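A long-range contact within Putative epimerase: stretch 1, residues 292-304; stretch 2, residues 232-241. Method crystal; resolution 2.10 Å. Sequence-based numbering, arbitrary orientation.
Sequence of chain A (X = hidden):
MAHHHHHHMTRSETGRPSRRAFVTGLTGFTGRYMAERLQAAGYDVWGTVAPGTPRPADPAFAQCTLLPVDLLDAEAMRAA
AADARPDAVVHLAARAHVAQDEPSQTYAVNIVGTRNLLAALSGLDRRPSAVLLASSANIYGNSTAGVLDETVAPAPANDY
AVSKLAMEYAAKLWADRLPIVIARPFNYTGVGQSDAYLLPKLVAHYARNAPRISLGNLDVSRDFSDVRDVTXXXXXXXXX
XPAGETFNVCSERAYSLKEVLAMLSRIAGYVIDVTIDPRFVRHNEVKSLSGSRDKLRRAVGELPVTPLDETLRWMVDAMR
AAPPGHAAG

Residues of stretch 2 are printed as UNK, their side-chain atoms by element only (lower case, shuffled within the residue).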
# COMPACT_ATOMS: atom_id res chain seq x y z
N SER A 292 -8.04 16.68 -13.38
CA SER A 292 -8.89 17.79 -12.97
C SER A 292 -8.42 18.35 -11.63
O SER A 292 -8.29 17.60 -10.66
CB SER A 292 -10.35 17.34 -12.86
OG SER A 292 -11.11 18.27 -12.10
N ARG A 293 -8.22 19.66 -11.56
CA ARG A 293 -7.88 20.31 -10.30
C ARG A 293 -9.09 21.08 -9.76
O ARG A 293 -8.96 22.05 -9.01
CB ARG A 293 -6.67 21.25 -10.46
CG ARG A 293 -6.89 22.51 -11.32
CD ARG A 293 -6.01 23.67 -10.82
NE ARG A 293 -4.58 23.33 -10.85
CZ ARG A 293 -3.63 23.97 -10.17
NH1 ARG A 293 -3.95 25.00 -9.39
NH2 ARG A 293 -2.36 23.59 -10.25
N ASP A 294 -10.28 20.65 -10.15
CA ASP A 294 -11.49 21.33 -9.69
C ASP A 294 -11.67 21.28 -8.17
O ASP A 294 -12.19 22.23 -7.57
CB ASP A 294 -12.73 20.75 -10.35
CG ASP A 294 -13.94 21.60 -10.10
OD1 ASP A 294 -13.93 22.76 -10.57
OD2 ASP A 294 -14.87 21.14 -9.40
N LYS A 295 -11.28 20.17 -7.54
CA LYS A 295 -11.40 20.10 -6.09
C LYS A 295 -10.46 21.12 -5.43
O LYS A 295 -10.85 21.82 -4.49
CB LYS A 295 -11.10 18.69 -5.59
CG LYS A 295 -11.32 18.52 -4.09
CD LYS A 295 -10.79 17.17 -3.61
CE LYS A 295 -11.05 16.97 -2.12
NZ LYS A 295 -10.49 15.67 -1.65
N LEU A 296 -9.23 21.20 -5.92
CA LEU A 296 -8.27 22.19 -5.44
C LEU A 296 -8.80 23.61 -5.64
O LEU A 296 -8.73 24.45 -4.73
CB LEU A 296 -6.93 22.01 -6.16
CG LEU A 296 -5.83 23.04 -5.91
CD1 LEU A 296 -5.32 22.98 -4.47
CD2 LEU A 296 -4.67 22.82 -6.89
N ARG A 297 -9.33 23.88 -6.82
CA ARG A 297 -9.84 25.20 -7.15
C ARG A 297 -10.94 25.62 -6.17
O ARG A 297 -10.94 26.74 -5.66
CB ARG A 297 -10.34 25.22 -8.61
CG ARG A 297 -10.96 26.53 -9.08
CD ARG A 297 -11.52 26.38 -10.51
NE ARG A 297 -10.45 26.10 -11.47
CZ ARG A 297 -10.29 24.96 -12.13
NH1 ARG A 297 -11.12 23.94 -11.94
NH2 ARG A 297 -9.27 24.83 -12.98
N ARG A 298 -11.84 24.70 -5.87
CA ARG A 298 -12.93 25.00 -4.95
C ARG A 298 -12.42 25.23 -3.53
O ARG A 298 -13.06 25.93 -2.76
CB ARG A 298 -13.97 23.88 -4.98
CG ARG A 298 -14.78 23.87 -6.27
CD ARG A 298 -15.69 22.66 -6.36
NE ARG A 298 -16.50 22.66 -7.58
CZ ARG A 298 -17.68 23.27 -7.70
NH1 ARG A 298 -18.20 23.94 -6.67
NH2 ARG A 298 -18.35 23.22 -8.85
N ALA A 299 -11.27 24.66 -3.19
CA ALA A 299 -10.72 24.77 -1.84
C ALA A 299 -9.86 26.01 -1.62
O ALA A 299 -9.88 26.62 -0.55
CB ALA A 299 -9.91 23.52 -1.50
N VAL A 300 -9.07 26.39 -2.63
CA VAL A 300 -8.12 27.49 -2.47
C VAL A 300 -8.31 28.62 -3.49
O VAL A 300 -7.60 29.62 -3.44
CB VAL A 300 -6.67 26.99 -2.55
CG1 VAL A 300 -6.46 25.85 -1.57
CG2 VAL A 300 -6.34 26.52 -3.96
N GLY A 301 -9.23 28.43 -4.43
CA GLY A 301 -9.55 29.44 -5.43
C GLY A 301 -8.70 29.29 -6.67
O GLY A 301 -7.90 28.35 -6.78
N GLU A 302 -8.85 30.21 -7.61
CA GLU A 302 -8.14 30.16 -8.88
C GLU A 302 -6.64 30.37 -8.71
O GLU A 302 -6.21 31.15 -7.88
CB GLU A 302 -8.70 31.21 -9.85
CG GLU A 302 -10.16 31.02 -10.24
CD GLU A 302 -10.36 29.90 -11.25
OE1 GLU A 302 -9.35 29.39 -11.79
OE2 GLU A 302 -11.52 29.54 -11.50
N LEU A 303 -5.85 29.67 -9.52
CA LEU A 303 -4.42 29.88 -9.49
C LEU A 303 -3.97 30.02 -10.94
O LEU A 303 -4.40 29.26 -11.80
CB LEU A 303 -3.70 28.71 -8.81
CG LEU A 303 -3.88 28.67 -7.28
CD1 LEU A 303 -3.42 27.35 -6.69
CD2 LEU A 303 -3.19 29.85 -6.61
N PRO A 304 -3.07 30.99 -11.20
CA PRO A 304 -2.55 31.21 -12.55
C PRO A 304 -1.81 29.97 -13.03
O PRO A 304 -1.11 29.34 -12.24
CB PRO A 304 -1.62 32.42 -12.38
CG PRO A 304 -1.26 32.42 -10.93
CD PRO A 304 -2.48 31.92 -10.22
N UNK A 232 3.39 26.67 -5.71
CA UNK A 232 2.43 27.71 -5.32
C UNK A 232 1.14 27.07 -4.80
O UNK A 232 0.56 27.53 -3.83
c UNK A 232 2.14 28.66 -6.48
N UNK A 233 0.70 26.00 -5.46
CA UNK A 233 -0.47 25.23 -5.02
C UNK A 233 -0.22 24.55 -3.67
O UNK A 233 -1.09 24.54 -2.80
c UNK A 233 -0.83 24.18 -6.08
N UNK A 234 0.97 23.98 -3.50
CA UNK A 234 1.36 23.36 -2.24
C UNK A 234 1.25 24.39 -1.09
O UNK A 234 0.72 24.08 -0.02
c UNK A 234 2.07 19.73 -4.49
c UNK A 234 4.35 19.61 -3.74
c UNK A 234 4.19 20.82 -3.06
o UNK A 234 3.43 17.88 -5.16
c UNK A 234 1.92 20.94 -3.81
c UNK A 234 3.28 19.07 -4.47
c UNK A 234 2.79 22.82 -2.32
c UNK A 234 2.97 21.50 -3.08
N UNK A 235 1.73 25.60 -1.33
CA UNK A 235 1.65 26.64 -0.31
C UNK A 235 0.20 26.97 0.03
O UNK A 235 -0.15 27.13 1.20
c UNK A 235 2.83 28.81 1.56
c UNK A 235 2.39 27.91 -0.76
c UNK A 235 2.23 29.10 0.19
c UNK A 235 2.82 30.38 -0.41
N UNK A 236 -0.65 27.05 -0.99
CA UNK A 236 -2.07 27.32 -0.77
C UNK A 236 -2.72 26.21 0.06
O UNK A 236 -3.57 26.48 0.91
c UNK A 236 -3.21 31.30 -2.57
c UNK A 236 -3.30 29.92 -1.93
n UNK A 236 -1.84 31.86 -2.47
c UNK A 236 -2.81 27.48 -2.11
c UNK A 236 -2.59 28.84 -2.75
N UNK A 237 -2.31 24.97 -0.17
CA UNK A 237 -2.80 23.86 0.64
C UNK A 237 -2.32 23.96 2.09
O UNK A 237 -3.06 23.63 3.02
c UNK A 237 -2.38 22.52 0.03
c UNK A 237 -2.52 20.95 -1.90
c UNK A 237 -3.10 22.21 -1.28
c UNK A 237 -4.61 22.07 -1.05
N UNK A 238 -1.08 24.38 2.27
CA UNK A 238 -0.56 24.65 3.61
C UNK A 238 -1.43 25.72 4.32
O UNK A 238 -1.89 25.51 5.44
c UNK A 238 1.86 22.82 4.24
c UNK A 238 1.33 25.80 4.83
c UNK A 238 1.84 23.93 3.20
c UNK A 238 0.92 25.11 3.54
N UNK A 239 -1.68 26.83 3.64
CA UNK A 239 -2.38 27.96 4.25
C UNK A 239 -3.83 27.60 4.61
O UNK A 239 -4.34 28.00 5.65
c UNK A 239 -0.98 30.78 1.95
o UNK A 239 -1.90 30.79 1.09
o UNK A 239 -0.01 31.57 1.93
c UNK A 239 -1.01 29.75 3.07
c UNK A 239 -2.38 29.17 3.31
N UNK A 240 -4.48 26.83 3.74
CA UNK A 240 -5.87 26.44 3.97
C UNK A 240 -5.96 25.26 4.93
O UNK A 240 -6.97 25.08 5.61
c UNK A 240 -6.56 26.11 2.65
N UNK A 241 -4.90 24.46 4.99
CA UNK A 241 -4.85 23.27 5.84
C UNK A 241 -6.13 22.40 5.87
O UNK A 241 -6.68 22.13 6.95
c UNK A 241 -4.50 23.68 7.26

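Position 232 carries one side-chain carbon, a CB that points toward stretch 1 but stays 5.5 Å from Leu303 CD2; a lone carbon means Ala232. Position 233 also has a single carbon. Its CB lies 4.1 Å from Leu303 CD1 and 4.2 Å from Leu296 CD2, while its CA is 4.0 Å from Leu303 CD1. Both leucines pack against this carbon, and a lone carbon means Ala233. The guanidinium of Arg293 passes obliquely, with NH2 4.5 Å from Ala233 CB.

At position 234, one carbon leads to a six-carbon ring bearing one oxygen, the signature of Tyr234; its CA-to-CB bond points away from stretch 1, and no contact is made. Position 235 has four carbons forked at the second. With chi1 at 174° and chi2 at 63°, it is Leu235, out of reach of stretch 1.

Position 236 shows four carbons in a row ending in nitrogen, hence Lys236. Its CB sits 3.9 Å from Val300 CB and its CG 4.0 Å from Leu303 CD2, so the aliphatic stem packs on stretch 1 while the end of the chain leads away.

Position 237 again has four carbons forked at the second: Leu237, m at chi1 and t at chi2. Its CA-to-CB bond runs sideways, but the end comes nearer, placing CD2 3.6 Å from Leu296 CD1 and 4.2 Å from Val300 CG1.

Position 238 has four carbons forked at the first, one arm two carbons long, which defines Ile238; it is out of reach. Position 239 has three carbons, the third carrying two oxygens: Glu239, whose CB is directed sideways. Lys236 NZ and Glu239 OE1, 3.7 Å apart, form a long salt bridge within the helix. The single carbon of position 240 points toward stretch 1, 4.2 Å from Val300 CG1, and identifies Ala240. Position 241 also has one carbon, but is out of reach; this is Ala241, where positive phi marks the departure from the helix.

The contact is apolar packing, with no hydrogen bonds across it and 346 Å² buried in total. The helix axes approach to 10.5 Å at 51°, and the closest backbone register pairs Val300 with Lys236, CA to CA 6.3 Å. Leu296 and Val300 project from one helix onto Ala233, Lys236, Leu237 and Ala240. After Gly301 ends that helix with positive phi, the chain brings Leu303 back against Ala233 and Lys236, extending the apolar surface beyond the helix.

Stretch 2 232-241: AAYLKLIEAA
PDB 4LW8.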